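Local coordinates for protein M157 (Murid herpesvirus 1, PDB 2NYK) that serves as a viral MHC class I-like ligand for Ly49 receptors of natural killer cells, at residues Met23-Thr28 / Tyr101-Leu106; Ile39-Gly44 / Arg199-Phe204; Leu191-Val196 / Ile228-Ala233. The protein carries 1 engineered substitution. All coordinates share one frame; numbering follows the deposited sequence.

Interaction 1: Met23-Thr28 / Tyr101-Leu106; sequences MEFEVT and YACLFL
The carbonyl oxygen of Y101 is gripped twice by the opposing strand: F25 N donates to Y101 O over 2.8 Å, with an N-H...O angle of 160°, and E24 CA adds a CA-H...O contact to the same oxygen at 3.1 Å. Y101 N returns a bond of 2.8 Å to F25 O, which makes F25 and Y101 an antiparallel hydrogen-bonded pair. M23 and C103 form a second such pair: C103 N reaches M23 O at 2.8 Å and M23 N reaches C103 O at 2.9 Å. E24 and A102, between them, are a non-hydrogen-bonded pair; the strand segments run antiparallel, at 166°. Strand 21-30 lies between 35-41 and 96-106 in the sheet, an order consistent with the seam between the α1-like and α2-like halves of an MHC class I-like platform. M23, F25, Y101 and C103 point to the face covered by the helices: V27 and Y101 touch helix 71-90, while M23 and F105 touch helix 157-173. On that face the edge of the F105 ring meets M23, its CE2 lying 3.4 Å from M23 CB. The thioether chain then bends at chi3 (-28°), bringing M23 CE to 3.7 Å from F105 CE2. The side chains of F25 and Y101 cross at about a right angle, F75 meeting both rings, and C103 SG, disulfide-bonded to C112, sits near the plane of the F25 ring at its edge. On the other face, E24 CG lies 4.2 Å from A102 CB, while the carboxylate turns to T22 through OE2 and, weakly, to N43 N through OE1.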
loop_
_atom_site.group_PDB
_atom_site.type_symbol
_atom_site.label_atom_id
_atom_site.label_comp_id
_atom_site.label_asym_id
_atom_site.label_seq_id
_atom_site.Cartn_x
_atom_site.Cartn_y
_atom_site.Cartn_z
ATOM N N MET A 23 4.874 2.527 7.688
ATOM C CA MET A 23 5.190 3.003 6.365
ATOM C C MET A 23 6.205 2.039 5.779
ATOM O O MET A 23 7.128 1.570 6.490
ATOM C CB MET A 23 5.742 4.429 6.410
ATOM C CG MET A 23 5.903 5.086 5.030
ATOM S SD MET A 23 6.012 6.932 5.093
ATOM C CE MET A 23 5.083 7.271 6.577
ATOM N N GLU A 24 6.018 1.711 4.498
ATOM C CA GLU A 24 6.893 0.758 3.827
ATOM C C GLU A 24 7.503 1.478 2.665
ATOM O O GLU A 24 6.785 1.979 1.793
ATOM C CB GLU A 24 6.101 -0.467 3.371
ATOM C CG GLU A 24 5.374 -1.273 4.526
ATOM C CD GLU A 24 4.114 -0.597 5.087
ATOM O OE1 GLU A 24 3.307 -0.036 4.324
ATOM O OE2 GLU A 24 3.922 -0.618 6.318
ATOM N N PHE A 25 8.827 1.552 2.657
ATOM C CA PHE A 25 9.572 2.204 1.592
ATOM C C PHE A 25 10.219 1.106 0.788
ATOM O O PHE A 25 10.905 0.238 1.363
ATOM C CB PHE A 25 10.683 3.087 2.184
ATOM C CG PHE A 25 10.204 4.128 3.137
ATOM C CD1 PHE A 25 9.817 5.387 2.674
ATOM C CD2 PHE A 25 10.154 3.860 4.512
ATOM C CE1 PHE A 25 9.380 6.364 3.557
ATOM C CE2 PHE A 25 9.728 4.806 5.402
ATOM C CZ PHE A 25 9.359 6.082 4.938
ATOM N N GLU A 26 10.009 1.100 -0.528
ATOM C CA GLU A 26 10.577 0.034 -1.331
ATOM C C GLU A 26 11.241 0.569 -2.597
ATOM O O GLU A 26 10.705 1.454 -3.262
ATOM C CB GLU A 26 9.485 -0.977 -1.690
ATOM C CG GLU A 26 9.956 -2.121 -2.584
ATOM C CD GLU A 26 8.936 -3.253 -2.624
ATOM O OE1 GLU A 26 9.037 -4.122 -3.501
ATOM O OE2 GLU A 26 8.029 -3.276 -1.783
ATOM N N VAL A 27 12.401 0.021 -2.943
ATOM C CA VAL A 27 13.074 0.413 -4.167
ATOM C C VAL A 27 13.564 -0.832 -4.879
ATOM O O VAL A 27 14.148 -1.722 -4.259
ATOM C CB VAL A 27 14.290 1.360 -3.916
ATOM C CG1 VAL A 27 14.978 1.709 -5.234
ATOM C CG2 VAL A 27 13.842 2.635 -3.214
ATOM N N THR A 28 13.305 -0.878 -6.184
ATOM C CA THR A 28 13.753 -1.962 -7.035
ATOM C C THR A 28 14.609 -1.376 -8.152
ATOM O O THR A 28 14.240 -0.372 -8.769
ATOM C CB THR A 28 12.563 -2.738 -7.629
ATOM O OG1 THR A 28 11.779 -3.288 -6.561
ATOM C CG2 THR A 28 13.052 -3.856 -8.517
ATOM N N TYR A 101 12.003 -1.235 3.430
ATOM C CA TYR A 101 12.024 -0.865 4.843
ATOM C C TYR A 101 10.583 -0.848 5.292
ATOM O O TYR A 101 9.781 -0.044 4.795
ATOM C CB TYR A 101 12.635 0.515 5.053
ATOM C CG TYR A 101 14.154 0.560 4.949
ATOM C CD1 TYR A 101 14.798 0.376 3.726
ATOM C CD2 TYR A 101 14.937 0.758 6.089
ATOM C CE1 TYR A 101 16.195 0.391 3.631
ATOM C CE2 TYR A 101 16.344 0.782 6.004
ATOM C CZ TYR A 101 16.946 0.601 4.778
ATOM O OH TYR A 101 18.322 0.623 4.686
ATOM N N ALA A 102 10.245 -1.752 6.196
ATOM C CA ALA A 102 8.895 -1.826 6.729
ATOM C C ALA A 102 8.992 -1.299 8.156
ATOM O O ALA A 102 9.531 -1.978 9.064
ATOM C CB ALA A 102 8.406 -3.268 6.685
ATOM N N CYS A 103 8.494 -0.078 8.343
ATOM C CA CYS A 103 8.713 0.665 9.590
ATOM C C CYS A 103 7.428 0.923 10.381
ATOM O O CYS A 103 6.410 1.330 9.811
ATOM C CB CYS A 103 9.389 2.006 9.284
ATOM S SG CYS A 103 10.963 1.850 8.436
ATOM N N LEU A 104 7.504 0.692 11.687
ATOM C CA LEU A 104 6.423 0.982 12.596
ATOM C C LEU A 104 6.744 2.264 13.333
ATOM O O LEU A 104 7.796 2.367 13.954
ATOM C CB LEU A 104 6.266 -0.158 13.612
ATOM C CG LEU A 104 5.329 0.024 14.818
ATOM C CD1 LEU A 104 3.860 0.208 14.415
ATOM C CD2 LEU A 104 5.468 -1.170 15.768
ATOM N N PHE A 105 5.830 3.229 13.271
ATOM C CA PHE A 105 6.005 4.502 13.959
ATOM C C PHE A 105 5.203 4.477 15.243
ATOM O O PHE A 105 3.991 4.653 15.220
ATOM C CB PHE A 105 5.580 5.673 13.071
ATOM C CG PHE A 105 6.424 5.833 11.842
ATOM C CD1 PHE A 105 7.729 6.261 11.937
ATOM C CD2 PHE A 105 5.924 5.534 10.593
ATOM C CE1 PHE A 105 8.529 6.395 10.808
ATOM C CE2 PHE A 105 6.723 5.666 9.449
ATOM C CZ PHE A 105 8.026 6.103 9.556
ATOM N N LEU A 106 5.893 4.232 16.354
ATOM C CA LEU A 106 5.274 4.119 17.665
ATOM C C LEU A 106 5.742 5.285 18.557
ATOM O O LEU A 106 6.926 5.373 18.897
ATOM C CB LEU A 106 5.638 2.771 18.301
ATOM C CG LEU A 106 4.935 2.383 19.609
ATOM C CD1 LEU A 106 3.415 2.415 19.460
ATOM C CD2 LEU A 106 5.399 1.004 20.091
#

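Interaction 2: Ile39-Gly44 / Arg199-Phe204; sequences ISVDNG and RSNVPF
V41, at the end of its strand, is the first residue of 39-44 to touch N201. The side-chain amide donates from N201 ND2 to V41 O at 3.1 Å, onto a lone pair of the carbonyl with a C=O...N angle of 141°; V41 O lies within 11° of the N201 amide plane. V41 CG2 rests 3.8 Å from N201 ND2, the two side chains crossing at about a right angle. D42 and N43 both adopt left-handed helical backbone angles, forming a type I' turn closed by G44 N, which also bonds V41 O at 3.1 Å. Within the turn, N43 O faces the ring of P203, with CG at 4.0 Å. G44 has no side chain, and its CA packs closely on N201 O at 3.3 Å and on P203 CD at 3.7 Å. The contact joins a platform hairpin to the loop entering strand 204-208 of what is probably an immunoglobulin-like domain, beside L171 of helix 157-173, which touches both V41 and N201. N201 ND2 gives a further bond to R45 O, while a water donates to N201 OD1 at 2.7 Å and weakly to V41 O. Two carbonyl acceptors at ND2 and a donor at OD1 fix which end of the amide is nitrogen, making this interdomain contact a directional polar one.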
loop_
_atom_site.group_PDB
_atom_site.type_symbol
_atom_site.label_atom_id
_atom_site.label_comp_id
_atom_site.label_asym_id
_atom_site.label_seq_id
_atom_site.Cartn_x
_atom_site.Cartn_y
_atom_site.Cartn_z
ATOM N N ILE A 39 5.987 4.124 -1.872
ATOM C CA ILE A 39 5.693 4.312 -0.462
ATOM C C ILE A 39 4.299 3.760 -0.262
ATOM O O ILE A 39 3.393 4.082 -1.037
ATOM C CB ILE A 39 5.712 5.792 -0.042
ATOM C CG1 ILE A 39 7.093 6.427 -0.252
ATOM C CG2 ILE A 39 5.298 5.939 1.463
ATOM C CD1 ILE A 39 7.050 7.901 -0.027
ATOM N N SER A 40 4.133 2.957 0.793
ATOM C CA SER A 40 2.844 2.419 1.186
ATOM C C SER A 40 2.717 2.747 2.667
ATOM O O SER A 40 3.726 3.056 3.325
ATOM C CB SER A 40 2.835 0.894 1.008
ATOM O OG SER A 40 3.390 0.559 -0.273
ATOM N N VAL A 41 1.502 2.656 3.201
ATOM C CA VAL A 41 1.310 2.894 4.610
ATOM C C VAL A 41 0.434 1.785 5.121
ATOM O O VAL A 41 -0.396 1.263 4.377
ATOM C CB VAL A 41 0.643 4.251 4.925
ATOM C CG1 VAL A 41 1.499 5.423 4.409
ATOM C CG2 VAL A 41 -0.765 4.300 4.327
ATOM N N ASP A 42 0.635 1.450 6.386
ATOM C CA ASP A 42 -0.141 0.423 7.081
ATOM C C ASP A 42 -0.195 -0.904 6.354
ATOM O O ASP A 42 -1.227 -1.579 6.337
ATOM C CB ASP A 42 -1.538 0.947 7.434
ATOM C CG ASP A 42 -1.506 1.810 8.663
ATOM O OD1 ASP A 42 -0.487 1.720 9.377
ATOM O OD2 ASP A 42 -2.466 2.558 8.936
ATOM N N ASN A 43 0.941 -1.265 5.761
ATOM C CA ASN A 43 1.092 -2.520 5.004
ATOM C C ASN A 43 0.029 -2.699 3.894
ATOM O O ASN A 43 -0.397 -3.820 3.600
ATOM C CB ASN A 43 1.146 -3.712 5.975
ATOM C CG ASN A 43 1.778 -4.947 5.358
ATOM O OD1 ASN A 43 2.723 -4.866 4.547
ATOM N ND2 ASN A 43 1.257 -6.101 5.733
ATOM N N GLY A 44 -0.385 -1.589 3.268
ATOM C CA GLY A 44 -1.389 -1.645 2.200
ATOM C C GLY A 44 -0.746 -1.458 0.850
ATOM O O GLY A 44 0.460 -1.605 0.716
ATOM N N ARG A 199 -11.581 3.484 -2.226
ATOM C CA ARG A 199 -10.691 4.601 -2.345
ATOM C C ARG A 199 -9.588 4.509 -1.286
ATOM O O ARG A 199 -8.876 5.454 -1.058
ATOM C CB ARG A 199 -11.461 5.924 -2.227
ATOM C CG ARG A 199 -12.522 6.104 -3.329
ATOM C CD ARG A 199 -12.906 7.561 -3.525
ATOM N NE ARG A 199 -13.281 8.219 -2.270
ATOM C CZ ARG A 199 -13.431 9.538 -2.115
ATOM N NH1 ARG A 199 -13.260 10.362 -3.144
ATOM N NH2 ARG A 199 -13.774 10.035 -0.933
ATOM N N SER A 200 -9.467 3.354 -0.649
ATOM C CA SER A 200 -8.409 3.126 0.307
ATOM C C SER A 200 -7.351 2.204 -0.287
ATOM O O SER A 200 -7.589 1.531 -1.296
ATOM C CB SER A 200 -8.984 2.533 1.603
ATOM O OG SER A 200 -7.933 2.296 2.536
ATOM N N ASN A 201 -6.164 2.208 0.307
ATOM C CA ASN A 201 -5.085 1.310 -0.106
ATOM C C ASN A 201 -5.094 0.045 0.747
ATOM O O ASN A 201 -4.216 -0.800 0.620
ATOM C CB ASN A 201 -3.720 2.000 -0.016
ATOM C CG ASN A 201 -3.262 2.188 1.438
ATOM O OD1 ASN A 201 -4.069 2.614 2.294
ATOM N ND2 ASN A 201 -1.998 1.835 1.737
ATOM N N VAL A 202 -6.077 -0.070 1.636
ATOM C CA VAL A 202 -6.193 -1.234 2.501
ATOM C C VAL A 202 -6.539 -2.459 1.641
ATOM O O VAL A 202 -7.459 -2.397 0.814
ATOM C CB VAL A 202 -7.266 -1.002 3.616
ATOM C CG1 VAL A 202 -7.557 -2.289 4.333
ATOM C CG2 VAL A 202 -6.771 0.055 4.633
ATOM N N PRO A 203 -5.763 -3.551 1.775
ATOM C CA PRO A 203 -6.100 -4.738 1.015
ATOM C C PRO A 203 -7.442 -5.380 1.365
ATOM O O PRO A 203 -7.923 -5.306 2.502
ATOM C CB PRO A 203 -4.910 -5.679 1.294
ATOM C CG PRO A 203 -3.785 -4.755 1.622
ATOM C CD PRO A 203 -4.476 -3.724 2.480
ATOM N N PHE A 204 -8.077 -5.983 0.366
ATOM C CA PHE A 204 -9.341 -6.692 0.615
ATOM C C PHE A 204 -9.539 -7.741 -0.463
ATOM O O PHE A 204 -8.864 -7.686 -1.502
ATOM C CB PHE A 204 -10.525 -5.698 0.655
ATOM C CG PHE A 204 -10.822 -5.037 -0.667
ATOM C CD1 PHE A 204 -11.712 -5.617 -1.568
ATOM C CD2 PHE A 204 -10.192 -3.833 -1.017
ATOM C CE1 PHE A 204 -11.960 -5.008 -2.813
ATOM C CE2 PHE A 204 -10.445 -3.214 -2.258
ATOM C CZ PHE A 204 -11.319 -3.776 -3.138
HETATM O O HOH W 1 -3.748 1.786 4.806
#

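Interaction 3: Leu191-Val196 / Ile228-Ala233; sequences LTTCVV and ILTVKA
V195 and T230 lie side by side and point the same way, a non-hydrogen-bonded pair of antiparallel strands. Starting at its root, V195 CB is 4.1 Å from T230 OG1. The branch CG1, anti to the backbone N (chi1 180°), reaches obliquely to I228 CG2 at 3.6 Å and also flanks T230 OG1. The other branch, CG2, is anti to the carbonyl carbon and lies 3.7 Å from T230 OG1, with the T230 methyl equally near. That methyl, T230 CG2, also meets T193 CG2 at 3.7 Å, so a row of small branched side chains runs along this face. T193 in turn lies beside K232, whose CB is 3.5 Å from T192 O before the extended chain leads away. The strand segments run antiparallel, at 170°. Across the sheet the neighbours follow as 181-186, 192-198, 227-233 and 217-222, an order that matches A-B-E-D of an immunoglobulin-like α3 domain. Consistent with that assignment, C194 is disulfide-bonded to C241 on strand 241-245, in the manner of the B-F cystine of the fold. The C194 face is buried: C194 CB packs on V231 CG1 at 3.7 Å, and V206 from strand 204-208 covers V196 and V231. Hydrogen-bonded pairs C194-V231 and V196-L229 tie the backbones in both directions; V196 N to L229 O, at 2.8 Å, is nearly straight, with an N-H...O angle of 178°. At the far end A233 N still bonds T192 O, but the return bond from T192 N to A233 O is weak at 3.4 Å. T192 OG1 bonds S236 O, and L191 touches an N-acetylglucosamine of a glycan carried by the protein itself.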
loop_
_atom_site.group_PDB
_atom_site.type_symbol
_atom_site.label_atom_id
_atom_site.label_comp_id
_atom_site.label_asym_id
_atom_site.label_seq_id
_atom_site.Cartn_x
_atom_site.Cartn_y
_atom_site.Cartn_z
ATOM N N LEU A 191 -23.929 -15.526 -16.283
ATOM C CA LEU A 191 -22.807 -14.584 -16.223
ATOM C C LEU A 191 -23.001 -13.568 -15.090
ATOM O O LEU A 191 -23.717 -12.576 -15.240
ATOM C CB LEU A 191 -22.656 -13.860 -17.570
ATOM C CG LEU A 191 -21.328 -13.232 -18.016
ATOM C CD1 LEU A 191 -21.598 -12.396 -19.265
ATOM C CD2 LEU A 191 -20.642 -12.366 -16.937
ATOM N N THR A 192 -22.352 -13.832 -13.963
ATOM C CA THR A 192 -22.447 -13.001 -12.770
ATOM C C THR A 192 -21.150 -12.212 -12.576
ATOM O O THR A 192 -20.052 -12.758 -12.755
ATOM C CB THR A 192 -22.712 -13.887 -11.548
ATOM O OG1 THR A 192 -23.940 -14.593 -11.748
ATOM C CG2 THR A 192 -22.820 -13.078 -10.293
ATOM N N THR A 193 -21.280 -10.925 -12.219
ATOM C CA THR A 193 -20.103 -10.088 -11.984
ATOM C C THR A 193 -20.229 -9.337 -10.669
ATOM O O THR A 193 -21.320 -8.895 -10.285
ATOM C CB THR A 193 -19.900 -9.058 -13.118
ATOM O OG1 THR A 193 -20.073 -9.709 -14.387
ATOM C CG2 THR A 193 -18.488 -8.453 -13.058
ATOM N N CYS A 194 -19.104 -9.193 -9.983
ATOM C CA CYS A 194 -19.051 -8.362 -8.791
ATOM C C CYS A 194 -17.823 -7.462 -8.849
ATOM O O CYS A 194 -16.692 -7.951 -8.835
ATOM C CB CYS A 194 -19.042 -9.221 -7.528
ATOM S SG CYS A 194 -19.327 -8.237 -6.052
ATOM N N VAL A 195 -18.061 -6.157 -8.957
ATOM C CA VAL A 195 -17.005 -5.164 -9.032
ATOM C C VAL A 195 -17.012 -4.363 -7.736
ATOM O O VAL A 195 -17.993 -3.677 -7.423
ATOM C CB VAL A 195 -17.187 -4.203 -10.234
ATOM C CG1 VAL A 195 -16.066 -3.183 -10.269
ATOM C CG2 VAL A 195 -17.290 -4.978 -11.556
ATOM N N VAL A 196 -15.919 -4.459 -6.980
ATOM C CA VAL A 196 -15.786 -3.720 -5.724
ATOM C C VAL A 196 -14.751 -2.601 -5.853
ATOM O O VAL A 196 -13.623 -2.864 -6.230
ATOM C CB VAL A 196 -15.435 -4.687 -4.566
ATOM C CG1 VAL A 196 -15.257 -3.937 -3.246
ATOM C CG2 VAL A 196 -16.529 -5.742 -4.429
ATOM N N ILE A 228 -9.895 -1.483 -7.732
ATOM C CA ILE A 228 -11.091 -2.025 -8.327
ATOM C C ILE A 228 -10.860 -3.512 -8.519
ATOM O O ILE A 228 -10.026 -3.937 -9.343
ATOM C CB ILE A 228 -11.473 -1.311 -9.650
ATOM C CG1 ILE A 228 -11.647 0.207 -9.405
ATOM C CG2 ILE A 228 -12.726 -1.964 -10.265
ATOM C CD1 ILE A 228 -11.977 1.019 -10.651
ATOM N N LEU A 229 -11.587 -4.301 -7.725
ATOM C CA LEU A 229 -11.479 -5.752 -7.796
ATOM C C LEU A 229 -12.756 -6.346 -8.375
ATOM O O LEU A 229 -13.862 -6.117 -7.863
ATOM C CB LEU A 229 -11.150 -6.349 -6.418
ATOM C CG LEU A 229 -9.681 -6.384 -5.968
ATOM C CD1 LEU A 229 -9.005 -4.984 -5.842
ATOM C CD2 LEU A 229 -9.607 -7.129 -4.633
ATOM N N THR A 230 -12.595 -7.078 -9.475
ATOM C CA THR A 230 -13.719 -7.645 -10.213
ATOM C C THR A 230 -13.607 -9.171 -10.193
ATOM O O THR A 230 -12.535 -9.715 -10.422
ATOM C CB THR A 230 -13.709 -7.175 -11.688
ATOM O OG1 THR A 230 -13.686 -5.741 -11.756
ATOM C CG2 THR A 230 -14.917 -7.717 -12.465
ATOM N N VAL A 231 -14.717 -9.842 -9.890
ATOM C CA VAL A 231 -14.810 -11.294 -9.931
ATOM C C VAL A 231 -16.011 -11.658 -10.796
ATOM O O VAL A 231 -17.160 -11.276 -10.503
ATOM C CB VAL A 231 -14.917 -11.954 -8.519
ATOM C CG1 VAL A 231 -16.014 -11.335 -7.715
ATOM C CG2 VAL A 231 -15.188 -13.465 -8.635
ATOM N N LYS A 232 -15.732 -12.361 -11.888
ATOM C CA LYS A 232 -16.792 -12.878 -12.729
ATOM C C LYS A 232 -16.688 -14.375 -12.886
ATOM O O LYS A 232 -15.588 -14.941 -12.990
ATOM C CB LYS A 232 -16.891 -12.157 -14.075
ATOM C CG LYS A 232 -15.651 -12.116 -14.917
ATOM C CD LYS A 232 -15.785 -10.952 -15.931
ATOM C CE LYS A 232 -14.643 -11.081 -16.988
ATOM N NZ LYS A 232 -14.740 -9.877 -17.916
ATOM N N ALA A 233 -17.858 -15.009 -12.856
ATOM C CA ALA A 233 -17.953 -16.443 -12.998
ATOM C C ALA A 233 -18.995 -16.709 -14.077
ATOM O O ALA A 233 -20.191 -16.512 -13.842
ATOM C CB ALA A 233 -18.335 -17.074 -11.681
#

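From the N terminus, strand 21-30 opens interaction 1 and strand 35-41 follows it in the same sheet, opening interaction 2. Interaction 1 closes first, at 101-106, after a loop that includes helix 71-90, and it joins what appear to be the two halves of the platform. Interaction 2 is still open there, so the two cross; E24 N and S40 O, probably hydrogen-bonded at 2.9 Å, connect them. Interaction 3 opens at 191-196, just before interaction 2 closes at 199-204, and closes at 228-233, giving a second crossing, with F204 packing on V196 and L229. Interactions 1 and 3 are in series, their nearest atoms about 17 Å apart, and interaction 2 bridges platform and probable immunoglobulin-like domain.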